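Local atomic coordinates of ParA (PDB entry 3EZF), a protein that probably serves in DNA partition as a P-loop ATPase that, with ADP bound, also binds DNA and regulates transcription. Residues Q232-R237 against E304-R309; R137-L142 against R386-V391; K65-D70 against I93-H98. All coordinates share one frame; numbering follows the deposited sequence.

Interaction 1 of 3, residues Q232-R237 against E304-R309. Unlike the reference sequence in segment 232-237: Gln-232 (reference Pro), Tyr-233 (reference Ser), Ile-235 (reference Val).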
# COMPACT_ATOMS: atom_id res chain seq x y z
N GLN A 232 19.79 -6.22 -16.83
CA GLN A 232 18.62 -6.26 -15.97
C GLN A 232 17.76 -5.02 -15.91
O GLN A 232 16.62 -5.09 -15.49
CB GLN A 232 19.02 -6.62 -14.54
CG GLN A 232 19.89 -5.58 -13.88
CD GLN A 232 20.26 -5.95 -12.48
OE1 GLN A 232 21.30 -5.53 -11.99
NE2 GLN A 232 19.40 -6.73 -11.81
N TYR A 233 18.30 -3.87 -16.32
CA TYR A 233 17.53 -2.63 -16.24
C TYR A 233 17.05 -2.09 -17.59
O TYR A 233 16.58 -0.97 -17.67
CB TYR A 233 18.34 -1.56 -15.49
CG TYR A 233 18.69 -1.96 -14.06
CD1 TYR A 233 19.97 -1.75 -13.55
CD2 TYR A 233 17.74 -2.56 -13.23
CE1 TYR A 233 20.29 -2.13 -12.25
CE2 TYR A 233 18.05 -2.95 -11.93
CZ TYR A 233 19.33 -2.73 -11.44
OH TYR A 233 19.64 -3.12 -10.15
N GLU A 234 17.16 -2.90 -18.63
CA GLU A 234 16.72 -2.48 -19.95
C GLU A 234 15.70 -3.47 -20.50
O GLU A 234 15.25 -3.32 -21.64
CB GLU A 234 17.89 -2.41 -20.93
CG GLU A 234 19.01 -1.47 -20.52
CD GLU A 234 20.10 -1.33 -21.59
OE1 GLU A 234 20.17 -2.19 -22.50
OE2 GLU A 234 20.91 -0.38 -21.52
N ILE A 235 15.33 -4.46 -19.70
CA ILE A 235 14.36 -5.46 -20.14
C ILE A 235 13.00 -4.86 -20.49
O ILE A 235 12.45 -5.16 -21.54
CB ILE A 235 14.11 -6.56 -19.08
CG1 ILE A 235 15.43 -7.05 -18.48
CG2 ILE A 235 13.38 -7.71 -19.73
CD1 ILE A 235 16.43 -7.53 -19.51
N LEU A 236 12.47 -4.01 -19.62
CA LEU A 236 11.17 -3.37 -19.85
C LEU A 236 11.08 -2.69 -21.22
O LEU A 236 10.09 -2.83 -21.91
CB LEU A 236 10.86 -2.33 -18.74
CG LEU A 236 9.40 -1.95 -18.42
CD1 LEU A 236 9.39 -0.59 -17.76
CD2 LEU A 236 8.54 -1.91 -19.64
N ARG A 237 12.12 -1.96 -21.61
CA ARG A 237 12.10 -1.27 -22.90
C ARG A 237 12.26 -2.23 -24.06
O ARG A 237 11.68 -2.02 -25.12
CB ARG A 237 13.23 -0.23 -22.98
CG ARG A 237 12.81 1.23 -23.30
CD ARG A 237 12.25 1.50 -24.71
NE ARG A 237 11.51 2.77 -24.70
CZ ARG A 237 11.05 3.43 -25.77
NH1 ARG A 237 11.23 2.97 -27.00
NH2 ARG A 237 10.38 4.57 -25.60
N GLU A 304 25.26 0.40 -14.60
CA GLU A 304 24.86 -0.84 -15.23
C GLU A 304 24.95 -0.69 -16.75
O GLU A 304 24.59 -1.60 -17.50
CB GLU A 304 23.44 -1.20 -14.81
CG GLU A 304 23.11 -2.69 -14.89
CD GLU A 304 23.64 -3.47 -13.68
OE1 GLU A 304 23.46 -4.71 -13.66
OE2 GLU A 304 24.22 -2.83 -12.77
N GLY A 305 25.43 0.47 -17.19
CA GLY A 305 25.56 0.72 -18.62
C GLY A 305 24.31 1.17 -19.35
O GLY A 305 24.33 1.33 -20.57
N VAL A 306 23.21 1.35 -18.63
CA VAL A 306 22.00 1.82 -19.29
C VAL A 306 22.01 3.34 -19.27
O VAL A 306 22.68 3.96 -18.45
CB VAL A 306 20.71 1.27 -18.61
CG1 VAL A 306 21.08 0.52 -17.35
CG2 VAL A 306 19.73 2.39 -18.32
N GLU A 307 21.26 3.93 -20.19
CA GLU A 307 21.18 5.37 -20.35
C GLU A 307 19.74 5.85 -20.28
O GLU A 307 19.05 5.94 -21.29
CB GLU A 307 21.79 5.75 -21.70
CG GLU A 307 21.30 4.86 -22.86
CD GLU A 307 21.69 3.39 -22.68
OE1 GLU A 307 22.90 3.11 -22.54
OE2 GLU A 307 20.79 2.51 -22.69
N PRO A 308 19.26 6.19 -19.08
CA PRO A 308 17.87 6.65 -18.96
C PRO A 308 17.42 7.59 -20.09
O PRO A 308 18.21 8.37 -20.62
CB PRO A 308 17.84 7.32 -17.58
CG PRO A 308 19.26 7.70 -17.33
CD PRO A 308 20.01 6.50 -17.86
N ARG A 309 16.15 7.46 -20.46
CA ARG A 309 15.52 8.26 -21.50
C ARG A 309 14.80 9.43 -20.87
O ARG A 309 14.38 10.35 -21.57
CB ARG A 309 14.49 7.42 -22.26
CG ARG A 309 15.01 6.15 -22.91
CD ARG A 309 13.86 5.29 -23.43
NE ARG A 309 12.83 6.09 -24.13
CZ ARG A 309 12.96 6.58 -25.35
NH1 ARG A 309 14.08 6.37 -26.04
NH2 ARG A 309 11.98 7.30 -25.89

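Interaction 2 of 3, residues R137-L142 against R386-V391. With SO4 (sulfate ion), chain E; SO4 (sulfate ion), chain G.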
# COMPACT_ATOMS: atom_id res chain seq x y z
N ARG A 137 -8.71 9.26 -22.50
CA ARG A 137 -9.36 8.56 -23.61
C ARG A 137 -10.71 9.11 -24.02
O ARG A 137 -10.92 9.47 -25.18
CB ARG A 137 -9.51 7.07 -23.27
CG ARG A 137 -9.29 6.15 -24.44
CD ARG A 137 -10.46 6.14 -25.41
NE ARG A 137 -10.01 5.88 -26.79
CZ ARG A 137 -10.69 5.15 -27.68
NH1 ARG A 137 -11.85 4.60 -27.34
NH2 ARG A 137 -10.23 5.03 -28.90
N VAL A 138 -11.64 9.19 -23.08
CA VAL A 138 -12.97 9.64 -23.38
C VAL A 138 -13.18 11.13 -23.24
O VAL A 138 -14.30 11.60 -23.37
CB VAL A 138 -14.00 8.94 -22.49
CG1 VAL A 138 -13.74 7.44 -22.48
CG2 VAL A 138 -13.92 9.49 -21.08
N HIS A 139 -12.12 11.87 -22.98
CA HIS A 139 -12.27 13.31 -22.80
C HIS A 139 -13.07 13.97 -23.92
O HIS A 139 -13.10 13.49 -25.05
CB HIS A 139 -10.91 14.00 -22.70
CG HIS A 139 -11.00 15.43 -22.26
ND1 HIS A 139 -11.06 15.80 -20.93
CD2 HIS A 139 -11.03 16.59 -22.97
CE1 HIS A 139 -11.12 17.12 -20.84
NE2 HIS A 139 -11.10 17.61 -22.06
N GLN A 140 -13.70 15.09 -23.57
CA GLN A 140 -14.51 15.86 -24.51
C GLN A 140 -13.71 16.32 -25.72
O GLN A 140 -13.97 15.90 -26.85
CB GLN A 140 -15.07 17.10 -23.79
CG GLN A 140 -16.11 16.80 -22.73
CD GLN A 140 -17.49 16.63 -23.33
OE1 GLN A 140 -17.69 15.80 -24.22
NE2 GLN A 140 -18.45 17.40 -22.84
N ASP A 141 -12.73 17.20 -25.47
CA ASP A 141 -11.91 17.75 -26.54
C ASP A 141 -10.67 16.94 -26.82
O ASP A 141 -9.68 17.50 -27.29
CB ASP A 141 -11.46 19.17 -26.22
CG ASP A 141 -12.09 19.72 -24.98
OD1 ASP A 141 -13.33 19.64 -24.88
OD2 ASP A 141 -11.33 20.24 -24.13
N LEU A 142 -10.70 15.65 -26.54
CA LEU A 142 -9.54 14.82 -26.79
C LEU A 142 -9.90 13.65 -27.66
O LEU A 142 -9.01 12.97 -28.17
CB LEU A 142 -8.92 14.34 -25.48
CG LEU A 142 -7.74 15.11 -24.85
CD1 LEU A 142 -7.99 16.59 -24.82
CD2 LEU A 142 -7.51 14.58 -23.44
N ARG A 386 -10.87 19.14 -16.30
CA ARG A 386 -9.88 20.18 -16.53
C ARG A 386 -8.48 19.74 -16.12
O ARG A 386 -7.48 20.24 -16.64
CB ARG A 386 -10.27 21.45 -15.78
CG ARG A 386 -10.85 21.20 -14.40
CD ARG A 386 -11.78 22.33 -14.01
NE ARG A 386 -12.79 22.56 -15.04
CZ ARG A 386 -13.74 23.48 -14.96
NH1 ARG A 386 -13.84 24.27 -13.90
NH2 ARG A 386 -14.60 23.63 -15.97
N PHE A 387 -8.41 18.79 -15.19
CA PHE A 387 -7.13 18.27 -14.73
C PHE A 387 -6.51 17.44 -15.85
O PHE A 387 -5.33 17.59 -16.17
CB PHE A 387 -7.31 17.39 -13.51
CG PHE A 387 -6.07 16.61 -13.17
CD1 PHE A 387 -4.96 17.25 -12.63
CD2 PHE A 387 -6.00 15.25 -13.45
CE1 PHE A 387 -3.79 16.55 -12.38
CE2 PHE A 387 -4.83 14.54 -13.20
CZ PHE A 387 -3.72 15.19 -12.67
N THR A 388 -7.32 16.55 -16.42
CA THR A 388 -6.89 15.71 -17.53
C THR A 388 -6.36 16.61 -18.64
O THR A 388 -5.20 16.50 -19.06
CB THR A 388 -8.06 14.87 -18.06
OG1 THR A 388 -8.62 14.12 -16.98
CG2 THR A 388 -7.59 13.91 -19.13
N LYS A 389 -7.21 17.51 -19.13
CA LYS A 389 -6.84 18.44 -20.18
C LYS A 389 -5.49 19.07 -19.84
O LYS A 389 -4.62 19.22 -20.70
CB LYS A 389 -7.91 19.53 -20.32
CG LYS A 389 -7.62 20.58 -21.39
CD LYS A 389 -7.97 20.08 -22.79
CE LYS A 389 -7.47 21.02 -23.87
NZ LYS A 389 -8.00 22.40 -23.70
N ALA A 390 -5.32 19.43 -18.56
CA ALA A 390 -4.09 20.05 -18.07
C ALA A 390 -2.88 19.15 -18.28
O ALA A 390 -1.84 19.57 -18.80
CB ALA A 390 -4.25 20.37 -16.59
N VAL A 391 -3.01 17.90 -17.88
CA VAL A 391 -1.94 16.93 -18.03
C VAL A 391 -1.67 16.72 -19.52
O VAL A 391 -0.52 16.72 -19.95
CB VAL A 391 -2.34 15.58 -17.39
CG1 VAL A 391 -1.15 14.65 -17.35
CG2 VAL A 391 -2.87 15.82 -15.99
S SO4 E . -6.56 22.79 -27.16
O1 SO4 E . -6.54 22.78 -28.63
O2 SO4 E . -5.81 23.95 -26.65
O3 SO4 E . -5.93 21.55 -26.65
O4 SO4 E . -7.96 22.85 -26.69
S SO4 G . -9.46 1.30 -30.01
O1 SO4 G . -9.83 0.49 -31.19
O2 SO4 G . -8.38 2.23 -30.37
O3 SO4 G . -9.02 0.40 -28.93
O4 SO4 G . -10.64 2.06 -29.56

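Interaction 3 of 3, residues K65-D70 against I93-H98. Unlike the reference sequence in segment 65-70: Glu-69 (reference Asp), Asp-70 (reference Gly).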
# COMPACT_ATOMS: atom_id res chain seq x y z
N LYS A 65 -24.85 12.47 -42.67
CA LYS A 65 -25.52 12.30 -43.97
C LYS A 65 -24.54 11.65 -44.94
O LYS A 65 -24.79 10.57 -45.47
CB LYS A 65 -25.96 13.67 -44.51
CG LYS A 65 -26.45 13.65 -45.96
CD LYS A 65 -26.40 15.03 -46.64
CE LYS A 65 -27.64 15.88 -46.41
NZ LYS A 65 -27.60 16.71 -45.17
N GLU A 66 -23.41 12.31 -45.16
CA GLU A 66 -22.41 11.79 -46.07
C GLU A 66 -22.01 10.36 -45.73
O GLU A 66 -22.00 9.50 -46.61
CB GLU A 66 -21.17 12.69 -46.07
CG GLU A 66 -21.41 14.10 -46.59
CD GLU A 66 -20.12 14.89 -46.79
OE1 GLU A 66 -20.19 15.98 -47.41
OE2 GLU A 66 -19.04 14.42 -46.34
N MET A 67 -21.68 10.10 -44.47
CA MET A 67 -21.24 8.78 -44.01
C MET A 67 -22.26 7.66 -44.19
O MET A 67 -21.88 6.52 -44.47
CB MET A 67 -20.82 8.83 -42.54
CG MET A 67 -19.39 9.33 -42.32
SD MET A 67 -19.10 9.79 -40.60
CE MET A 67 -18.51 8.27 -39.88
N GLU A 68 -23.54 7.97 -44.01
CA GLU A 68 -24.57 6.95 -44.17
C GLU A 68 -24.84 6.76 -45.65
O GLU A 68 -25.31 5.70 -46.07
CB GLU A 68 -25.87 7.37 -43.48
CG GLU A 68 -25.77 7.54 -41.99
CD GLU A 68 -27.11 7.88 -41.40
OE1 GLU A 68 -27.90 8.55 -42.11
OE2 GLU A 68 -27.38 7.50 -40.24
N GLU A 69 -24.55 7.79 -46.43
CA GLU A 69 -24.75 7.75 -47.86
C GLU A 69 -24.00 6.53 -48.44
O GLU A 69 -24.38 5.99 -49.48
CB GLU A 69 -24.35 9.11 -48.50
CG GLU A 69 -25.51 9.68 -49.41
CD GLU A 69 -25.81 11.21 -49.22
OE1 GLU A 69 -24.97 12.10 -49.56
OE2 GLU A 69 -26.92 11.55 -48.74
N ASP A 70 -22.99 6.05 -47.72
CA ASP A 70 -22.25 4.88 -48.19
C ASP A 70 -21.91 3.89 -47.08
O ASP A 70 -20.75 3.51 -46.90
CB ASP A 70 -20.99 5.33 -48.92
CG ASP A 70 -19.94 5.86 -47.99
OD1 ASP A 70 -20.32 6.58 -47.04
OD2 ASP A 70 -18.75 5.57 -48.21
N ILE A 93 -15.32 9.52 -33.11
CA ILE A 93 -13.97 9.41 -33.64
C ILE A 93 -14.01 9.19 -35.14
O ILE A 93 -13.17 9.71 -35.87
CB ILE A 93 -13.22 8.25 -33.00
CG1 ILE A 93 -12.97 8.56 -31.52
CG2 ILE A 93 -11.92 7.97 -33.76
CD1 ILE A 93 -12.44 7.40 -30.73
N ASP A 94 -14.98 8.41 -35.59
CA ASP A 94 -15.10 8.16 -37.02
C ASP A 94 -15.57 9.39 -37.79
O ASP A 94 -15.26 9.55 -38.97
CB ASP A 94 -16.02 6.96 -37.27
CG ASP A 94 -15.35 5.63 -36.93
OD1 ASP A 94 -14.12 5.51 -37.08
OD2 ASP A 94 -16.07 4.70 -36.54
N ILE A 95 -16.33 10.27 -37.13
CA ILE A 95 -16.80 11.49 -37.77
C ILE A 95 -15.60 12.41 -37.91
O ILE A 95 -15.46 13.10 -38.92
CB ILE A 95 -17.89 12.22 -36.94
CG1 ILE A 95 -19.26 11.57 -37.19
CG2 ILE A 95 -17.93 13.70 -37.31
CD1 ILE A 95 -20.35 12.13 -36.34
N TYR A 96 -14.75 12.43 -36.89
CA TYR A 96 -13.55 13.26 -36.90
C TYR A 96 -12.61 12.72 -37.97
O TYR A 96 -11.82 13.46 -38.57
CB TYR A 96 -12.82 13.21 -35.55
CG TYR A 96 -13.28 14.20 -34.51
CD1 TYR A 96 -13.89 13.77 -33.34
CD2 TYR A 96 -13.06 15.56 -34.68
CE1 TYR A 96 -14.26 14.67 -32.36
CE2 TYR A 96 -13.43 16.49 -33.70
CZ TYR A 96 -14.03 16.04 -32.54
OH TYR A 96 -14.43 16.94 -31.56
N ALA A 97 -12.69 11.41 -38.20
CA ALA A 97 -11.84 10.78 -39.19
C ALA A 97 -12.36 11.10 -40.58
O ALA A 97 -11.60 11.36 -41.51
CB ALA A 97 -11.80 9.27 -38.97
N HIS A 98 -13.68 11.08 -40.72
CA HIS A 98 -14.28 11.39 -42.00
C HIS A 98 -13.96 12.85 -42.33
O HIS A 98 -13.68 13.19 -43.47
CB HIS A 98 -15.78 11.19 -41.91
CG HIS A 98 -16.50 11.53 -43.17
ND1 HIS A 98 -17.75 12.13 -43.17
CD2 HIS A 98 -16.16 11.38 -44.47
CE1 HIS A 98 -18.12 12.34 -44.42
NE2 HIS A 98 -17.18 11.90 -45.22

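Interaction 1 of 3, residues Q232-R237 against E304-R309
Tyr-233 and Glu-304 touch across the first part of this contact. Glu-304 CG lies 3.5 Å from Tyr-233 CD1, and the two side chains cross at about a right angle. The approach to the ring is oblique. Glu-304 CG stands anti to the backbone N (chi1 -155°), and the bend at chi2 (80°) brings CD to 3.9 Å from Tyr-233 CE1. Gln-232 CG sits over the centre of the Tyr-233 ring, 3.5 Å above its plane. Next along, Val-306 CG1 packs 3.9 Å from Tyr-233 CB. Val-306 CB also meets Glu-234 CG at 3.7 Å, and these two side chains run past each other in opposite directions.

Two pairs of like charge lie close together. Glu-234 OE2 lies near Glu-307 OE2, with their carboxylate planes steeply inclined. Arg-237 and Arg-309 meet through their guanidinium groups, whose planes are 42° apart. Arg-237 CZ stands 3.6 Å above the plane of the Arg-309 guanidinium, offset toward its rim.

The second shell supplies opposite charge. Arg-237 NH1 makes a salt bridge to Asp-242, and Arg-309 NH2 makes one to Asp-271. A sulfate ion also lies near Arg-309. The backbones are set by two helix ends. Glu-234 is the N-cap of helix 235-241. Gly-305 closes helix 294-303 in a Schellman motif with positive phi. Leu-301 of helix 294-303 touches the side chains of both Tyr-233 and Val-306, and Leu-264 of helix 261-267 touches Tyr-233.

This is a surface contact in which the apolar touch is Tyr-233 on Val-306, and the rest is aliphatic and charged side chains lying together. The salt bridges to Asp-242 and Asp-271 probably offset the repulsion between the two arginines, while the paired glutamates would be expected to repel each other if both are ionised.

Interaction 2 of 3, residues R137-L142 against R386-V391
His-139 and Lys-389 join the end of helix 129-138 to the long helix 378-400 near the C-terminus. Helix 129-138 is the first helix after strand 112-116 and the unmodelled loop of Walker A sequence, so the contact belongs to the nucleotide-binding fold. His-139 is the first residue to leave the helix. Its CG is anti to the backbone N (chi1 -169°), which starts the ring toward helix 378-400. Lys-389 crosses the imidazole at about a right angle. Lys-389 CB lies 4.0 Å from His-139 CE1, and its CD lies 4.1 Å from His-139 NE2. Both approaches are loose.

Asp-141 and Leu-142 meet the same lysine further along. The bend at chi2 (80°) places Lys-389 CD 3.6 Å from Asp-141 OD2 and 4.0 Å from Leu-142 CD1. Lys-389 thus presents its aliphatic part to a ring, a carboxylate and a methyl group. Lys-389 NZ has a long salt bridge to Asp-141 OD2, at 4.0 Å, and a weak, long ion pair with Asp-393. It also gives a hydrogen bond to a sulfate O4 at 3.0 Å. Asp-141 OD2 accepts a weak bond from His-139 NE2, 3.4 Å long. This carboxylate would be expected to stabilise the charge of Lys-389. The ring edge of His-139 lies against the Asp-141 carbonyl carbon and the Leu-142 N.

Thr-388 CB comes obliquely to His-139 ND1, and Thr-388 packs on Ala-135 and Leu-136 of helix 129-138. Leu-142 reaches Leu-136 and Phe-392. Arg-137 NH2 makes a salt bridge to Asp-146 and a weak hydrogen bond to O4 of a second sulfate. In this arrangement the turn after a helix flanking the parallel sheet of a P-loop NTPase fold packs on the C-terminal helix.

Interaction 3 of 3, residues K65-D70 against I93-H98
The His-98 imidazole is the flat group at this contact, and Met-67 and Glu-66 both come to it obliquely. Met-67 CG lies 3.4 Å from His-98 ND1. Its sulfur stands 4.5 Å from the ring centroid, 54° off the ring normal, an oblique sulfur-aromatic contact. Glu-66 comes to the CE1-NE2 part of the ring. Its OE2 is 3.0 Å from His-98 CE1, and its carboxylate plane is turned 68° from the imidazole. Glu-66 OE2 is also close to His-98 NE2, but the angle is too poor for a hydrogen bond. The two side chains cross at about a right angle. Glu-66 CB lies 3.5 Å from His-98 CE1 as well, so this residue touches the ring with both its base and its tip.

Met-67 is buried and lies in the middle of the contact. It slides past His-98 in the opposite direction, and the bend at chi3 (91°) turns CE toward helix 89-98. There Met-67 CE meets Asp-94 O at 3.6 Å, and it also touches Asp-94 CB. The sulfur packs 3.8 Å from Ile-95 CG1. The methionine therefore inserts among Asp-94, Ile-95 and His-98, one turn of the helix.

Polar ends find partners outside the contact. Glu-66 OE1 is hydrogen-bonded to Gln-62, and Asp-94 OD2 to Tyr-72.

The axes of segments 65-69 and 93-98 come within 11.1 Å and are nearly perpendicular. Ile-95 continues the packing onto Ala-63 and Ile-64 of helix 57-69. The short antiparallel strand pair 43-44 and 87-88 belongs to the same region, which is consistent with a winged helix-turn-helix. Helix 89-98 follows directly on strand 87-88, and on it Ile-93 packs against Asp-146 of the nucleotide-binding part.

How the interactions relate
Interaction 2 is a buried contact, interaction 3 is partly buried, and interaction 1 lies at the surface. Interactions 1 and 2 both belong to the nucleotide-binding fold but use different helices. They lie on opposite sides of the chain's centre, their own centres about 31 Å apart. Interaction 3 belongs to the helix-turn-helix region. It touches interaction 2, where Arg-137 NH2 packs 3.7 Å from Ile-93 CD1, so these two lie on either side of the boundary between the regions. Like charges face each other in interaction 1. Interaction 2 has a long lysine-aspartate pair, and interaction 3 sets a methionine and a glutamate against a histidine ring.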